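Local atomic coordinates of protein toll (Drosophila melanogaster, PDB entry 4LXR), a protein that serves as the cell-surface receptor for the cleaved cytokine Spätzle, setting dorsal-ventral polarity in the fly embryo and switching on antifungal immunity. Residues E649-L654 and A673-T678; H691-W696 and S718-G723; T629-L634 and P662-V667. One frame throughout, in Å; residues are numbered along the deposited sequence.

Contact 1: E649-L654 and A673-T678. With NAG (2-acetamido-2-deoxy-beta-D-glucopyranose), chain G.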
loop_
_atom_site.group_PDB
_atom_site.type_symbol
_atom_site.label_atom_id
_atom_site.label_comp_id
_atom_site.label_asym_id
_atom_site.label_seq_id
_atom_site.Cartn_x
_atom_site.Cartn_y
_atom_site.Cartn_z
ATOM N N GLU A 649 25.618 -34.913 39.479
ATOM C CA GLU A 649 26.960 -34.339 39.616
ATOM C C GLU A 649 27.198 -33.529 40.886
ATOM O O GLU A 649 26.327 -32.776 41.347
ATOM C CB GLU A 649 27.316 -33.455 38.415
ATOM C CG GLU A 649 27.440 -34.183 37.096
ATOM C CD GLU A 649 26.134 -34.219 36.326
ATOM O OE1 GLU A 649 26.190 -34.304 35.077
ATOM O OE2 GLU A 649 25.052 -34.151 36.968
ATOM N N ASN A 650 28.405 -33.683 41.425
ATOM C CA ASN A 650 28.867 -32.925 42.589
ATOM C C ASN A 650 27.936 -32.952 43.801
ATOM O O ASN A 650 27.752 -31.949 44.479
ATOM C CB ASN A 650 29.242 -31.486 42.191
ATOM C CG ASN A 650 30.365 -31.440 41.139
ATOM O OD1 ASN A 650 30.312 -30.657 40.183
ATOM N ND2 ASN A 650 31.383 -32.286 41.316
ATOM N N ASN A 651 27.344 -34.110 44.063
ATOM C CA ASN A 651 26.654 -34.341 45.331
ATOM C C ASN A 651 27.587 -35.105 46.290
ATOM O O ASN A 651 28.809 -35.021 46.142
ATOM C CB ASN A 651 25.333 -35.078 45.089
ATOM C CG ASN A 651 24.225 -34.146 44.597
ATOM O OD1 ASN A 651 23.440 -33.632 45.389
ATOM N ND2 ASN A 651 24.163 -33.927 43.287
ATOM N N THR A 652 27.045 -35.827 47.272
ATOM C CA THR A 652 27.887 -36.744 48.052
ATOM C C THR A 652 27.272 -38.137 48.198
ATOM O O THR A 652 27.103 -38.637 49.317
ATOM C CB THR A 652 28.262 -36.197 49.453
ATOM O OG1 THR A 652 27.075 -35.934 50.213
ATOM C CG2 THR A 652 29.100 -34.932 49.337
ATOM N N LEU A 653 26.933 -38.748 47.064
ATOM C CA LEU A 653 26.294 -40.060 47.050
ATOM C C LEU A 653 27.174 -41.110 47.720
ATOM O O LEU A 653 28.347 -41.277 47.365
ATOM C CB LEU A 653 25.987 -40.497 45.620
ATOM C CG LEU A 653 24.873 -39.811 44.837
ATOM C CD1 LEU A 653 24.793 -40.374 43.423
ATOM C CD2 LEU A 653 23.552 -39.973 45.542
ATOM N N LEU A 654 26.599 -41.819 48.685
ATOM C CA LEU A 654 27.343 -42.826 49.426
ATOM C C LEU A 654 27.242 -44.190 48.752
ATOM O O LEU A 654 28.191 -44.965 48.763
ATOM C CB LEU A 654 26.844 -42.905 50.865
ATOM C CG LEU A 654 26.989 -41.615 51.680
ATOM C CD1 LEU A 654 26.399 -41.805 53.060
ATOM C CD2 LEU A 654 28.455 -41.163 51.757
ATOM N N ALA A 673 29.622 -37.845 38.340
ATOM C CA ALA A 673 30.919 -37.255 38.653
ATOM C C ALA A 673 30.855 -36.424 39.926
ATOM O O ALA A 673 29.937 -35.620 40.106
ATOM C CB ALA A 673 31.429 -36.408 37.486
ATOM N N GLY A 674 31.817 -36.636 40.817
ATOM C CA GLY A 674 31.960 -35.793 41.991
ATOM C C GLY A 674 31.132 -36.230 43.182
ATOM O O GLY A 674 30.595 -35.401 43.902
ATOM N N ASN A 675 31.034 -37.536 43.393
ATOM C CA ASN A 675 30.288 -38.079 44.514
ATOM C C ASN A 675 31.174 -38.892 45.470
ATOM O O ASN A 675 32.398 -38.896 45.321
ATOM C CB ASN A 675 29.096 -38.886 44.003
ATOM C CG ASN A 675 27.929 -37.997 43.605
ATOM O OD1 ASN A 675 27.201 -37.516 44.465
ATOM N ND2 ASN A 675 27.754 -37.767 42.309
ATOM N N ASN A 676 30.563 -39.557 46.449
ATOM C CA ASN A 676 31.315 -40.272 47.479
ATOM C C ASN A 676 31.254 -41.798 47.341
ATOM O O ASN A 676 31.264 -42.507 48.345
ATOM C CB ASN A 676 30.790 -39.895 48.877
ATOM C CG ASN A 676 31.337 -38.566 49.388
ATOM O OD1 ASN A 676 31.446 -37.592 48.645
ATOM N ND2 ASN A 676 31.681 -38.530 50.669
ATOM N N LEU A 677 31.174 -42.302 46.111
ATOM C CA LEU A 677 30.954 -43.728 45.885
ATOM C C LEU A 677 32.204 -44.543 46.182
ATOM O O LEU A 677 33.274 -44.265 45.636
ATOM C CB LEU A 677 30.514 -43.990 44.439
ATOM C CG LEU A 677 29.125 -43.481 44.020
ATOM C CD1 LEU A 677 28.838 -43.716 42.543
ATOM C CD2 LEU A 677 28.055 -44.121 44.892
ATOM N N THR A 678 32.065 -45.565 47.026
ATOM C CA THR A 678 33.207 -46.408 47.381
ATOM C C THR A 678 33.204 -47.786 46.705
ATOM O O THR A 678 34.220 -48.472 46.685
ATOM C CB THR A 678 33.352 -46.563 48.906
ATOM O OG1 THR A 678 32.122 -47.038 49.472
ATOM C CG2 THR A 678 33.723 -45.225 49.542
HETATM C C1 NAG G . 32.283 -37.262 50.995
HETATM C C2 NAG G . 32.081 -36.902 52.467
HETATM C C3 NAG G . 32.742 -35.558 52.774
HETATM C C4 NAG G . 34.193 -35.541 52.312
HETATM C C5 NAG G . 34.294 -35.989 50.854
HETATM C C6 NAG G . 35.719 -36.162 50.380
HETATM C C7 NAG G . 29.949 -37.905 53.195
HETATM C C8 NAG G . 28.494 -37.644 53.465
HETATM N N2 NAG G . 30.663 -36.849 52.789
HETATM O O3 NAG G . 32.673 -35.279 54.169
HETATM O O4 NAG G . 34.684 -34.210 52.432
HETATM O O5 NAG G . 33.659 -37.264 50.692
HETATM O O6 NAG G . 36.005 -35.306 49.282
HETATM O O7 NAG G . 30.450 -39.016 53.337
HETATM O O HOH W 1 29.231 -46.881 47.251
#

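Contact 2: H691-W696 and S718-G723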
loop_
_atom_site.group_PDB
_atom_site.type_symbol
_atom_site.label_atom_id
_atom_site.label_comp_id
_atom_site.label_asym_id
_atom_site.label_seq_id
_atom_site.Cartn_x
_atom_site.Cartn_y
_atom_site.Cartn_z
ATOM N N HIS A 691 25.690 -45.229 29.386
ATOM C CA HIS A 691 26.716 -44.284 29.811
ATOM C C HIS A 691 26.809 -44.268 31.342
ATOM O O HIS A 691 25.789 -44.145 32.051
ATOM C CB HIS A 691 26.409 -42.888 29.244
ATOM C CG HIS A 691 27.383 -41.829 29.661
ATOM N ND1 HIS A 691 28.616 -41.674 29.066
ATOM C CD2 HIS A 691 27.301 -40.866 30.610
ATOM C CE1 HIS A 691 29.252 -40.664 29.631
ATOM N NE2 HIS A 691 28.475 -40.156 30.571
ATOM N N LEU A 692 28.025 -44.416 31.851
ATOM C CA LEU A 692 28.259 -44.430 33.285
ATOM C C LEU A 692 29.443 -43.533 33.591
ATOM O O LEU A 692 30.591 -43.875 33.293
ATOM C CB LEU A 692 28.542 -45.856 33.772
ATOM C CG LEU A 692 28.772 -46.120 35.259
ATOM C CD1 LEU A 692 27.507 -45.842 36.080
ATOM C CD2 LEU A 692 29.261 -47.576 35.499
ATOM N N ASP A 693 29.169 -42.381 34.185
ATOM C CA ASP A 693 30.240 -41.476 34.559
ATOM C C ASP A 693 30.389 -41.573 36.058
ATOM O O ASP A 693 29.595 -40.991 36.796
ATOM C CB ASP A 693 29.928 -40.033 34.123
ATOM C CG ASP A 693 31.029 -39.036 34.508
ATOM O OD1 ASP A 693 31.961 -39.370 35.277
ATOM O OD2 ASP A 693 30.956 -37.887 34.041
ATOM N N ILE A 694 31.403 -42.321 36.501
ATOM C CA ILE A 694 31.699 -42.446 37.918
ATOM C C ILE A 694 33.062 -41.862 38.235
ATOM O O ILE A 694 33.745 -42.318 39.156
ATOM C CB ILE A 694 31.638 -43.916 38.412
ATOM C CG1 ILE A 694 32.485 -44.830 37.517
ATOM C CG2 ILE A 694 30.182 -44.368 38.530
ATOM C CD1 ILE A 694 32.249 -46.311 37.717
ATOM N N SER A 695 33.456 -40.853 37.471
ATOM C CA SER A 695 34.688 -40.126 37.756
ATOM C C SER A 695 34.577 -39.294 39.041
ATOM O O SER A 695 33.476 -38.958 39.492
ATOM C CB SER A 695 35.078 -39.229 36.571
ATOM O OG SER A 695 34.058 -38.291 36.261
ATOM N N TRP A 696 35.728 -38.973 39.624
ATOM C CA TRP A 696 35.798 -38.173 40.848
ATOM C C TRP A 696 34.902 -38.702 41.955
ATOM O O TRP A 696 34.144 -37.955 42.572
ATOM C CB TRP A 696 35.559 -36.687 40.552
ATOM C CG TRP A 696 36.571 -36.209 39.573
ATOM C CD1 TRP A 696 36.412 -36.073 38.218
ATOM C CD2 TRP A 696 37.939 -35.884 39.852
ATOM N NE1 TRP A 696 37.599 -35.664 37.644
ATOM C CE2 TRP A 696 38.547 -35.537 38.627
ATOM C CE3 TRP A 696 38.707 -35.846 41.021
ATOM C CZ2 TRP A 696 39.886 -35.153 38.542
ATOM C CZ3 TRP A 696 40.033 -35.462 40.934
ATOM C CH2 TRP A 696 40.611 -35.127 39.704
ATOM N N SER A 718 29.346 -46.673 27.653
ATOM C CA SER A 718 30.428 -45.692 27.713
ATOM C C SER A 718 30.747 -45.368 29.183
ATOM O O SER A 718 29.839 -45.347 30.020
ATOM C CB SER A 718 29.968 -44.425 26.995
ATOM O OG SER A 718 30.961 -43.430 27.016
ATOM N N VAL A 719 32.021 -45.120 29.500
ATOM C CA VAL A 719 32.447 -44.960 30.895
ATOM C C VAL A 719 33.463 -43.837 31.155
ATOM O O VAL A 719 34.390 -43.622 30.374
ATOM C CB VAL A 719 33.128 -46.246 31.434
ATOM C CG1 VAL A 719 32.848 -46.399 32.914
ATOM C CG2 VAL A 719 32.675 -47.469 30.671
ATOM N N LYS A 720 33.335 -43.171 32.295
ATOM C CA LYS A 720 34.405 -42.291 32.761
ATOM C C LYS A 720 34.919 -42.755 34.122
ATOM O O LYS A 720 34.134 -43.038 35.031
ATOM C CB LYS A 720 33.955 -40.830 32.792
ATOM C CG LYS A 720 33.614 -40.277 31.400
ATOM C CD LYS A 720 33.369 -38.779 31.434
ATOM C CE LYS A 720 32.688 -38.312 30.146
ATOM N NZ LYS A 720 32.126 -36.929 30.245
ATOM N N LEU A 721 36.240 -42.846 34.257
ATOM C CA LEU A 721 36.830 -43.517 35.410
ATOM C C LEU A 721 37.924 -42.750 36.154
ATOM O O LEU A 721 38.427 -43.241 37.176
ATOM C CB LEU A 721 37.371 -44.885 34.990
ATOM C CG LEU A 721 36.369 -45.890 34.440
ATOM C CD1 LEU A 721 37.109 -47.075 33.811
ATOM C CD2 LEU A 721 35.437 -46.342 35.563
ATOM N N SER A 722 38.290 -41.564 35.666
ATOM C CA SER A 722 39.396 -40.811 36.264
ATOM C C SER A 722 38.963 -40.121 37.548
ATOM O O SER A 722 37.776 -40.054 37.856
ATOM C CB SER A 722 39.985 -39.791 35.280
ATOM O OG SER A 722 39.070 -38.739 35.000
ATOM N N GLY A 723 39.933 -39.608 38.296
ATOM C CA GLY A 723 39.651 -38.955 39.558
ATOM C C GLY A 723 39.312 -39.920 40.681
ATOM O O GLY A 723 38.823 -39.508 41.727
HETATM O O HOH W 2 29.403 -37.676 31.599
#

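Contact 3: T629-L634 and P662-V667. With NAG (2-acetamido-2-deoxy-beta-D-glucopyranose), chain K.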
loop_
_atom_site.group_PDB
_atom_site.type_symbol
_atom_site.label_atom_id
_atom_site.label_comp_id
_atom_site.label_asym_id
_atom_site.label_seq_id
_atom_site.Cartn_x
_atom_site.Cartn_y
_atom_site.Cartn_z
ATOM N N THR A 629 23.038 -37.788 49.641
ATOM C CA THR A 629 23.785 -38.981 50.019
ATOM C C THR A 629 23.195 -40.203 49.325
ATOM O O THR A 629 23.864 -41.220 49.153
ATOM C CB THR A 629 23.816 -39.179 51.549
ATOM O OG1 THR A 629 22.478 -39.276 52.053
ATOM C CG2 THR A 629 24.502 -37.999 52.222
ATOM N N HIS A 630 21.941 -40.083 48.902
ATOM C CA HIS A 630 21.261 -41.164 48.198
ATOM C C HIS A 630 20.542 -40.653 46.958
ATOM O O HIS A 630 20.219 -39.468 46.853
ATOM C CB HIS A 630 20.244 -41.845 49.118
ATOM C CG HIS A 630 20.861 -42.567 50.270
ATOM N ND1 HIS A 630 20.911 -42.035 51.541
ATOM C CD2 HIS A 630 21.454 -43.782 50.347
ATOM C CE1 HIS A 630 21.508 -42.891 52.351
ATOM N NE2 HIS A 630 21.850 -43.958 51.650
ATOM N N VAL A 631 20.293 -41.560 46.021
ATOM C CA VAL A 631 19.492 -41.252 44.852
ATOM C C VAL A 631 18.037 -41.114 45.274
ATOM O O VAL A 631 17.451 -42.061 45.805
ATOM C CB VAL A 631 19.609 -42.354 43.789
ATOM C CG1 VAL A 631 18.606 -42.113 42.657
ATOM C CG2 VAL A 631 21.039 -42.420 43.250
ATOM N N PRO A 632 17.445 -39.932 45.048
ATOM C CA PRO A 632 16.059 -39.700 45.473
ATOM C C PRO A 632 15.067 -40.474 44.616
ATOM O O PRO A 632 15.425 -40.941 43.534
ATOM C CB PRO A 632 15.879 -38.197 45.263
ATOM C CG PRO A 632 16.814 -37.861 44.165
ATOM C CD PRO A 632 18.014 -38.765 44.353
ATOM N N ARG A 633 13.844 -40.614 45.118
ATOM C CA ARG A 633 12.726 -41.223 44.395
ATOM C C ARG A 633 12.554 -40.645 42.993
ATOM O O ARG A 633 12.333 -39.443 42.838
ATOM C CB ARG A 633 11.437 -40.989 45.178
ATOM C CG ARG A 633 11.509 -41.395 46.636
ATOM C CD ARG A 633 10.167 -41.145 47.329
ATOM N NE ARG A 633 10.038 -41.902 48.572
ATOM C CZ ARG A 633 8.961 -41.883 49.352
ATOM N NH1 ARG A 633 7.914 -41.138 49.024
ATOM N NH2 ARG A 633 8.933 -42.608 50.462
ATOM N N LEU A 634 12.632 -41.504 41.978
ATOM C CA LEU A 634 12.574 -41.061 40.581
ATOM C C LEU A 634 11.217 -41.337 39.939
ATOM O O LEU A 634 10.555 -42.315 40.276
ATOM C CB LEU A 634 13.696 -41.720 39.753
ATOM C CG LEU A 634 15.130 -41.400 40.181
ATOM C CD1 LEU A 634 16.179 -42.047 39.244
ATOM C CD2 LEU A 634 15.346 -39.898 40.268
ATOM N N PRO A 662 11.997 -48.583 41.116
ATOM C CA PRO A 662 11.090 -47.867 40.208
ATOM C C PRO A 662 11.659 -46.524 39.742
ATOM O O PRO A 662 12.211 -45.775 40.556
ATOM C CB PRO A 662 9.814 -47.663 41.054
ATOM C CG PRO A 662 10.151 -48.127 42.449
ATOM C CD PRO A 662 11.296 -49.084 42.310
ATOM N N GLY A 663 11.528 -46.239 38.445
ATOM C CA GLY A 663 12.123 -45.058 37.837
ATOM C C GLY A 663 13.600 -45.260 37.522
ATOM O O GLY A 663 14.006 -45.286 36.359
ATOM N N TYR A 664 14.397 -45.417 38.576
ATOM C CA TYR A 664 15.830 -45.657 38.480
ATOM C C TYR A 664 16.172 -46.873 37.604
ATOM O O TYR A 664 17.268 -46.951 37.046
ATOM C CB TYR A 664 16.411 -45.826 39.894
ATOM C CG TYR A 664 17.900 -46.138 39.955
ATOM C CD1 TYR A 664 18.843 -45.120 39.955
ATOM C CD2 TYR A 664 18.359 -47.452 40.027
ATOM C CE1 TYR A 664 20.190 -45.392 40.023
ATOM C CE2 TYR A 664 19.721 -47.740 40.089
ATOM C CZ TYR A 664 20.627 -46.703 40.087
ATOM O OH TYR A 664 21.984 -46.963 40.144
ATOM N N GLU A 665 15.237 -47.813 37.476
ATOM C CA GLU A 665 15.462 -49.024 36.677
ATOM C C GLU A 665 15.527 -48.765 35.171
ATOM O O GLU A 665 15.952 -49.633 34.410
ATOM C CB GLU A 665 14.369 -50.060 36.951
ATOM C CG GLU A 665 12.977 -49.646 36.491
ATOM C CD GLU A 665 11.940 -50.732 36.714
ATOM O OE1 GLU A 665 12.325 -51.848 37.123
ATOM O OE2 GLU A 665 10.739 -50.470 36.484
ATOM N N SER A 666 15.098 -47.580 34.747
ATOM C CA SER A 666 14.945 -47.273 33.325
ATOM C C SER A 666 15.941 -46.231 32.860
ATOM O O SER A 666 15.925 -45.832 31.702
ATOM C CB SER A 666 13.538 -46.738 33.061
ATOM O OG SER A 666 12.580 -47.463 33.798
ATOM N N VAL A 667 16.773 -45.762 33.786
ATOM C CA VAL A 667 17.810 -44.779 33.492
ATOM C C VAL A 667 18.770 -45.304 32.421
ATOM O O VAL A 667 19.232 -46.445 32.498
ATOM C CB VAL A 667 18.626 -44.449 34.764
ATOM C CG1 VAL A 667 19.935 -43.728 34.408
ATOM C CG2 VAL A 667 17.785 -43.638 35.749
HETATM C C1 NAG K . 14.677 -50.819 28.653
HETATM C C2 NAG K . 13.336 -50.951 29.375
HETATM C C3 NAG K . 12.386 -51.815 28.554
HETATM C C4 NAG K . 12.238 -51.244 27.150
HETATM C C5 NAG K . 13.610 -51.065 26.499
HETATM C C6 NAG K . 13.539 -50.352 25.169
HETATM C C7 NAG K . 13.292 -50.790 31.827
HETATM C C8 NAG K . 13.510 -51.519 33.120
HETATM N N2 NAG K . 13.502 -51.501 30.713
HETATM O O3 NAG K . 11.114 -51.886 29.190
HETATM O O4 NAG K . 11.449 -52.127 26.360
HETATM O O5 NAG K . 14.467 -50.275 27.340
HETATM O O6 NAG K . 13.411 -48.948 25.342
HETATM O O7 NAG K . 12.948 -49.605 31.792
HETATM O O HOH W 3 12.575 -44.271 42.723
#

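Contact 1: E649-L654 and A673-T678
Asn650 and Ala673 join the two backbones through a nearly straight bond, Asn650 N to Ala673 O at 2.8 Å (171° at the hydrogen), after which the chains run on side by side as irregular loops. Gly674 faces Asn650 ND2, and its backbone angles would jam a CB against the preceding carbonyl; such a CB would also collide with that amide nitrogen. Asn675 makes the main polar side-chain link of the contact. Its chi1 of -80° sets CG beside the backbone N, and chi2 then turns OD1 to Leu653 N, from which it accepts at 2.9 Å, the donor tilted about 20° from the amide plane. The other end of this amide, ND2, is held by Leu648 O and Leu672 O, so the group is fixed from both ends and its rotation is set. This is the asparagine of the leucine-rich repeat signature, whose buried side chain ties one coil of the solenoid to the next; Asn651 occupies the same place one repeat earlier, its ND2 bonded to Leu648 O and Cys623 O and its OD1 to Leu628 N. Leu653 crosses the Asn675 side chain obliquely, CG resting 3.3 Å from Asn675 OD1, and its CB meets Leu677 CD2 at 4.2 Å. Further along, a weak bond runs from Asn676 N to Leu653 O. The Asn676 side chain lies beside that of Thr652, pointing the same way, and its ND2 is covalently linked to C1 of an N-acetylglucosamine, whose acetyl oxygen O7 sits 3.3 Å from Leu654 CD2. A water bridges Leu654 O and Thr678 N.

Contact 2: H691-W696 and S718-G723
Trp696 lays one face of its indole over Gly723, whose CA stands 3.5 Å from the centroid of the six-membered ring and only 10° off the ring normal, a CH-pi contact; Ser722 O lies over the same face, displaced toward the rim. A CB on Gly723 would run into Trp696 CD2, and the positive phi there favours glycine as well. The imidazole of His691 is met at its edge: Ser718 OG is in the ring plane, 3.6 Å from His691 ND1, and a water, also in plane, bonds to NE2. That water donates to Asp693 OD2 and accepts from Lys720 NZ, linking three side chains on one face of the sheet. With its chain extended beyond CG, Lys720 passes the carboxylate of Asp693 with CB and CD, CB 3.5 Å from Asp693 OD1, while the charges of NZ and OD2 stay 4.1 Å apart, too far for a salt bridge. Asp693 OD1 turns instead to its own chain, taking Ser695 N at 3.0 Å nearly along the C-O axis, an Asx turn, and Ser695 OG at 2.6 Å on the syn side. An alanine at Asp693 would probably leave Ser695 N and OG without this acceptor and the bridging water without one of its three partners, freeing the turn to shift. Past the paired strands, Ile694 CD1 packs against Leu721 CD2 at 3.8 Å, the two side chains lying alongside each other. The backbones pair as parallel strands 3° apart, Leu692 N bonding to Ser718 O and Lys720 N to Leu692 O, the stacking of successive coils seen in leucine-rich repeat solenoids; here strand 718-720 ends the sheet within the chain.

Contact 3: T629-L634 and P662-V667
Val631 CG1 stands anti to its backbone N (chi1 172°), which turns it to the ring of Tyr664, whose CG is likewise anti to the tyrosine N (chi1 178°). The two side chains cross at about a right angle, with Val631 CG1 4.0 Å from Tyr664 CD1. Leu634 comes to the tyrosine separately, its CD1 lying 3.7 Å from Tyr664 CA and 3.8 Å from Tyr664 CB, close to the plane of the ring and at its edge. The same methyl reaches Val667 CG2 at 4.2 Å. The contact joins the N-terminal capping region of the second leucine-rich repeat block to the segment linking its first two repeats. Leu634, Tyr664 and Val667 all also touch Leu646 of strand 643-647, so the apolar cluster continues to that strand, and the tyrosine hydroxyl is held by Gln684 O. Polar linkage between the segments passes through a water that accepts from Leu634 N at 2.9 Å and donates to Pro662 O at 2.7 Å. At Gly663 the positive phi favours glycine, and a CB would strike Leu634 O. Beyond the cluster, Ser666 OG donates to the acetyl oxygen O7 of a protein-linked N-acetylglucosamine at 3.0 Å, and Glu665 O lies 3.3 Å from its methyl carbon C8.

All three contacts belong to the second, C-terminal leucine-rich repeat block of the Toll ectodomain, their centres about 60 Å from the centre of the chain. Contacts 1 and 2 are neighbours in the solenoid, their centres 11 Å apart: Gly674 N lies 3.1 Å from Ser695 O, a probable hydrogen bond, and Ala673 CB packs on Ser695 OG. Contacts 1 and 3 interleave along the chain with centres 15 Å apart, joined by a probable bond from Leu654 N to Thr629 O at 2.8 Å. Contacts 2 and 3 do not touch, their nearest atoms being about 6 Å apart. The sugars at contacts 1 and 3 are attached glycans and mark no binding pocket.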